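PDB 6AGZ: Old Yellow Enzyme, which probably uses a bound flavin mononucleotide to catalyse the asymmetric reduction of the carbon-carbon double bond of enone compounds. Local coordinates for residues 347-361 with 378-390. Numbering follows the deposited sequence.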
# COMPACT_ATOMS: atom_id res chain seq x y z
N THR A 347 11.58 -27.93 -11.91
CA THR A 347 12.30 -29.05 -11.29
C THR A 347 12.11 -30.34 -12.08
O THR A 347 13.04 -31.13 -12.21
CB THR A 347 11.83 -29.24 -9.85
OG1 THR A 347 10.46 -29.63 -9.83
CG2 THR A 347 11.99 -27.94 -9.06
N SER A 348 10.91 -30.56 -12.61
CA SER A 348 10.58 -31.79 -13.32
C SER A 348 10.65 -31.64 -14.83
O SER A 348 10.45 -32.62 -15.55
CB SER A 348 9.19 -32.28 -12.91
OG SER A 348 8.20 -31.33 -13.23
N ASN A 349 10.94 -30.44 -15.33
CA ASN A 349 11.04 -30.17 -16.76
C ASN A 349 12.33 -29.41 -17.02
O ASN A 349 12.34 -28.17 -17.00
CB ASN A 349 9.83 -29.39 -17.27
CG ASN A 349 8.53 -30.14 -17.07
OD1 ASN A 349 7.92 -30.11 -16.00
ND2 ASN A 349 8.08 -30.82 -18.12
N PRO A 350 13.44 -30.11 -17.25
CA PRO A 350 14.70 -29.41 -17.55
C PRO A 350 14.65 -28.61 -18.84
O PRO A 350 15.40 -27.64 -18.98
CB PRO A 350 15.73 -30.55 -17.63
CG PRO A 350 14.93 -31.76 -17.96
CD PRO A 350 13.61 -31.57 -17.27
N ASP A 351 13.79 -29.00 -19.79
CA ASP A 351 13.59 -28.26 -21.03
C ASP A 351 12.30 -27.44 -21.02
O ASP A 351 11.65 -27.29 -22.06
CB ASP A 351 13.62 -29.22 -22.22
CG ASP A 351 12.58 -30.32 -22.10
OD1 ASP A 351 12.08 -30.53 -20.97
OD2 ASP A 351 12.27 -30.97 -23.12
N LEU A 352 11.92 -26.92 -19.85
CA LEU A 352 10.70 -26.13 -19.74
C LEU A 352 10.62 -24.95 -20.69
O LEU A 352 9.52 -24.69 -21.21
CB LEU A 352 10.53 -25.65 -18.28
CG LEU A 352 9.25 -24.87 -17.97
CD1 LEU A 352 8.04 -25.79 -18.05
CD2 LEU A 352 9.32 -24.19 -16.61
N PRO A 353 11.69 -24.18 -20.96
CA PRO A 353 11.56 -23.08 -21.93
C PRO A 353 11.05 -23.51 -23.29
O PRO A 353 10.18 -22.84 -23.86
CB PRO A 353 12.98 -22.52 -22.01
CG PRO A 353 13.56 -22.81 -20.67
CD PRO A 353 13.00 -24.14 -20.27
N ASN A 354 11.56 -24.62 -23.84
CA ASN A 354 11.10 -25.05 -25.15
C ASN A 354 9.69 -25.62 -25.10
O ASN A 354 8.92 -25.46 -26.05
CB ASN A 354 12.07 -26.07 -25.74
CG ASN A 354 13.33 -25.43 -26.28
OD1 ASN A 354 13.41 -24.20 -26.39
ND2 ASN A 354 14.32 -26.24 -26.63
N ARG A 355 9.33 -26.29 -23.99
CA ARG A 355 7.98 -26.84 -23.87
C ARG A 355 6.94 -25.73 -23.80
O ARG A 355 5.87 -25.82 -24.42
CB ARG A 355 7.88 -27.75 -22.65
CG ARG A 355 8.70 -29.03 -22.73
CD ARG A 355 8.16 -30.09 -21.79
NE ARG A 355 9.23 -30.94 -21.27
CZ ARG A 355 9.04 -32.10 -20.66
NH1 ARG A 355 7.82 -32.57 -20.49
NH2 ARG A 355 10.08 -32.79 -20.22
N LEU A 356 7.22 -24.68 -23.03
CA LEU A 356 6.32 -23.53 -23.01
C LEU A 356 6.35 -22.77 -24.32
O LEU A 356 5.32 -22.23 -24.75
CB LEU A 356 6.67 -22.61 -21.84
CG LEU A 356 6.45 -23.20 -20.45
CD1 LEU A 356 6.81 -22.19 -19.37
CD2 LEU A 356 5.00 -23.66 -20.30
N ARG A 357 7.51 -22.73 -24.98
CA ARG A 357 7.62 -22.04 -26.26
C ARG A 357 6.75 -22.70 -27.32
O ARG A 357 6.06 -22.02 -28.09
CB ARG A 357 9.07 -22.00 -26.71
CG ARG A 357 9.31 -21.32 -28.05
CD ARG A 357 10.66 -21.71 -28.62
NE ARG A 357 10.71 -23.14 -28.94
CZ ARG A 357 11.82 -23.81 -29.21
NH1 ARG A 357 12.99 -23.19 -29.19
NH2 ARG A 357 11.76 -25.10 -29.48
N ASP A 358 6.76 -24.03 -27.38
CA ASP A 358 6.05 -24.78 -28.41
C ASP A 358 4.71 -25.33 -27.93
O ASP A 358 3.99 -25.94 -28.73
CB ASP A 358 6.93 -25.92 -28.93
CG ASP A 358 8.32 -25.45 -29.32
OD1 ASP A 358 8.46 -24.27 -29.72
OD2 ASP A 358 9.27 -26.25 -29.22
N GLY A 359 4.36 -25.14 -26.67
CA GLY A 359 3.09 -25.63 -26.17
C GLY A 359 3.05 -27.13 -25.95
O GLY A 359 2.02 -27.76 -26.21
N LEU A 360 4.14 -27.71 -25.49
CA LEU A 360 4.20 -29.15 -25.32
C LEU A 360 3.89 -29.54 -23.88
O LEU A 360 4.25 -28.81 -22.95
CB LEU A 360 5.58 -29.67 -25.72
CG LEU A 360 6.06 -29.23 -27.11
CD1 LEU A 360 7.57 -29.41 -27.27
CD2 LEU A 360 5.31 -29.96 -28.22
N PRO A 361 3.23 -30.68 -23.67
CA PRO A 361 2.80 -31.05 -22.32
C PRO A 361 3.96 -31.17 -21.35
O PRO A 361 5.07 -31.58 -21.71
CB PRO A 361 2.10 -32.40 -22.52
CG PRO A 361 2.60 -32.91 -23.83
CD PRO A 361 2.82 -31.69 -24.67
N GLY A 378 14.84 -38.14 -8.47
CA GLY A 378 13.96 -36.99 -8.55
C GLY A 378 14.67 -35.67 -8.74
O GLY A 378 14.03 -34.62 -8.62
N TYR A 379 15.97 -35.70 -9.01
CA TYR A 379 16.78 -34.51 -9.23
C TYR A 379 17.37 -34.47 -10.63
O TYR A 379 17.25 -33.46 -11.33
CB TYR A 379 17.89 -34.43 -8.17
CG TYR A 379 18.67 -33.14 -8.16
CD1 TYR A 379 18.15 -32.00 -7.57
CD2 TYR A 379 19.93 -33.07 -8.73
CE1 TYR A 379 18.87 -30.81 -7.55
CE2 TYR A 379 20.65 -31.89 -8.72
CZ TYR A 379 20.12 -30.76 -8.13
OH TYR A 379 20.83 -29.59 -8.11
N LEU A 380 18.02 -35.56 -11.06
CA LEU A 380 18.56 -35.68 -12.40
C LEU A 380 17.88 -36.78 -13.20
O LEU A 380 18.30 -37.06 -14.33
CB LEU A 380 20.07 -35.93 -12.36
CG LEU A 380 20.96 -34.79 -11.88
CD1 LEU A 380 22.42 -35.22 -11.84
CD2 LEU A 380 20.79 -33.57 -12.77
N THR A 381 16.84 -37.41 -12.65
CA THR A 381 16.17 -38.51 -13.32
C THR A 381 15.15 -38.05 -14.36
O THR A 381 14.63 -38.89 -15.09
CB THR A 381 15.47 -39.40 -12.29
OG1 THR A 381 14.78 -38.58 -11.33
CG2 THR A 381 16.48 -40.28 -11.57
N TRP A 382 14.87 -36.76 -14.44
CA TRP A 382 13.87 -36.26 -15.37
C TRP A 382 14.42 -36.25 -16.79
O TRP A 382 15.55 -35.82 -17.03
CB TRP A 382 13.42 -34.85 -14.97
CG TRP A 382 13.00 -34.75 -13.54
CD1 TRP A 382 13.69 -34.16 -12.53
CD2 TRP A 382 11.79 -35.27 -12.97
NE1 TRP A 382 12.99 -34.27 -11.35
CE2 TRP A 382 11.82 -34.95 -11.59
CE3 TRP A 382 10.69 -35.97 -13.48
CZ2 TRP A 382 10.79 -35.30 -10.73
CZ3 TRP A 382 9.67 -36.32 -12.61
CH2 TRP A 382 9.72 -35.98 -11.25
N GLY A 383 13.60 -36.72 -17.73
CA GLY A 383 13.97 -36.67 -19.12
C GLY A 383 13.47 -35.41 -19.81
O GLY A 383 12.65 -34.66 -19.28
N LYS A 384 13.99 -35.18 -21.01
CA LYS A 384 13.47 -34.11 -21.85
C LYS A 384 12.08 -34.49 -22.35
O LYS A 384 11.54 -35.56 -22.03
CB LYS A 384 14.43 -33.84 -23.01
CG LYS A 384 15.84 -33.48 -22.58
CD LYS A 384 16.32 -32.21 -23.27
CE LYS A 384 17.83 -32.08 -23.24
NZ LYS A 384 18.34 -31.58 -21.93
N TYR A 385 11.48 -33.61 -23.14
CA TYR A 385 10.16 -33.89 -23.69
C TYR A 385 10.18 -35.17 -24.51
O TYR A 385 11.09 -35.39 -25.32
CB TYR A 385 9.67 -32.72 -24.56
CG TYR A 385 8.50 -33.09 -25.44
CD1 TYR A 385 7.23 -33.26 -24.90
CD2 TYR A 385 8.67 -33.30 -26.80
CE1 TYR A 385 6.16 -33.61 -25.70
CE2 TYR A 385 7.60 -33.64 -27.61
CZ TYR A 385 6.35 -33.80 -27.05
OH TYR A 385 5.28 -34.14 -27.85
N GLY A 386 9.18 -36.02 -24.30
CA GLY A 386 9.08 -37.29 -24.99
C GLY A 386 10.00 -38.38 -24.48
O GLY A 386 9.91 -39.51 -24.97
N GLU A 387 10.87 -38.08 -23.51
CA GLU A 387 11.77 -39.05 -22.92
C GLU A 387 11.24 -39.51 -21.57
O GLU A 387 10.60 -38.73 -20.85
CB GLU A 387 13.17 -38.47 -22.77
CG GLU A 387 13.87 -38.20 -24.09
CD GLU A 387 15.18 -37.46 -23.92
OE1 GLU A 387 15.48 -37.03 -22.79
OE2 GLU A 387 15.91 -37.31 -24.92
N PRO A 388 11.49 -40.76 -21.18
CA PRO A 388 10.89 -41.28 -19.96
C PRO A 388 11.64 -40.85 -18.71
O PRO A 388 12.82 -40.51 -18.74
CB PRO A 388 10.98 -42.80 -20.15
CG PRO A 388 12.22 -42.97 -20.95
CD PRO A 388 12.29 -41.78 -21.88
N GLU A 389 10.92 -40.88 -17.59
CA GLU A 389 11.53 -40.62 -16.30
C GLU A 389 12.35 -41.82 -15.86
O GLU A 389 11.85 -42.95 -15.82
CB GLU A 389 10.46 -40.32 -15.25
CG GLU A 389 11.02 -40.04 -13.87
CD GLU A 389 9.97 -40.15 -12.78
OE1 GLU A 389 10.25 -39.73 -11.63
OE2 GLU A 389 8.86 -40.66 -13.06
N GLN A 390 13.62 -41.58 -15.55
CA GLN A 390 14.47 -42.66 -15.06
C GLN A 390 13.99 -43.11 -13.68
O GLN A 390 13.59 -42.29 -12.85
CB GLN A 390 15.92 -42.19 -14.99
CG GLN A 390 16.53 -41.84 -16.33
CD GLN A 390 17.51 -42.89 -16.83
OE1 GLN A 390 18.66 -42.59 -17.13
NE2 GLN A 390 17.04 -44.13 -16.92
O HOH W 1 14.90 -31.93 -10.30
O HOH W 2 10.56 -34.55 -17.59
O HOH W 3 9.57 -35.72 -20.22
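A loop without regular secondary structure, carrying W382 and Y385, packs against the chain that follows the eighth strand of the TIM barrel, and the contact combines two CH-pi packings with one direct hydrogen bond and bridging waters. At the inner end one face of the W382 indole is covered by T347 and S348, in the weakly bonded helix 344-348: CA of S348 sits 3.7 Å from the centroid of the five-membered ring, 8° off the normal, while CB of S348 reaches across to the six-membered ring. CD of P350 closes against CB of W382.

D351, at the N-cap position of helix 352-358, links this helix to the loop. Its OD2 accepts a hydrogen bond from the backbone N of Y385 (2.8 Å), on the syn side but 25° out of the carboxylate plane. The other oxygen, OD1, is gripped side-on by R355, with NE at 2.9 Å and NH2 at 3.1 Å. NH1 of R355 donates to O of P361 and to OG1 of T363, so bonds along its edge hold the guanidinium in place while the backbone of Y385 covers one face. Water 3 connects NH2 of R355 to O of K384, and water 2 joins O of S348 to O of G383.

Toward the surface, the ring of Y385 is swung with CG anti to the backbone N (chi1 165°), which brings it over L360; CD1 of L360 lies 4.2 Å from the ring centroid, and CD of P361 touches CE1 of Y385.

The contact runs from near the FMN, about 6 Å from the T347 side chain, out to the surface. Helix 47-57 borders it through Q55 and R56 against P350, E58 beyond that helix pairs with K384, and helix 395-398 packs on T381.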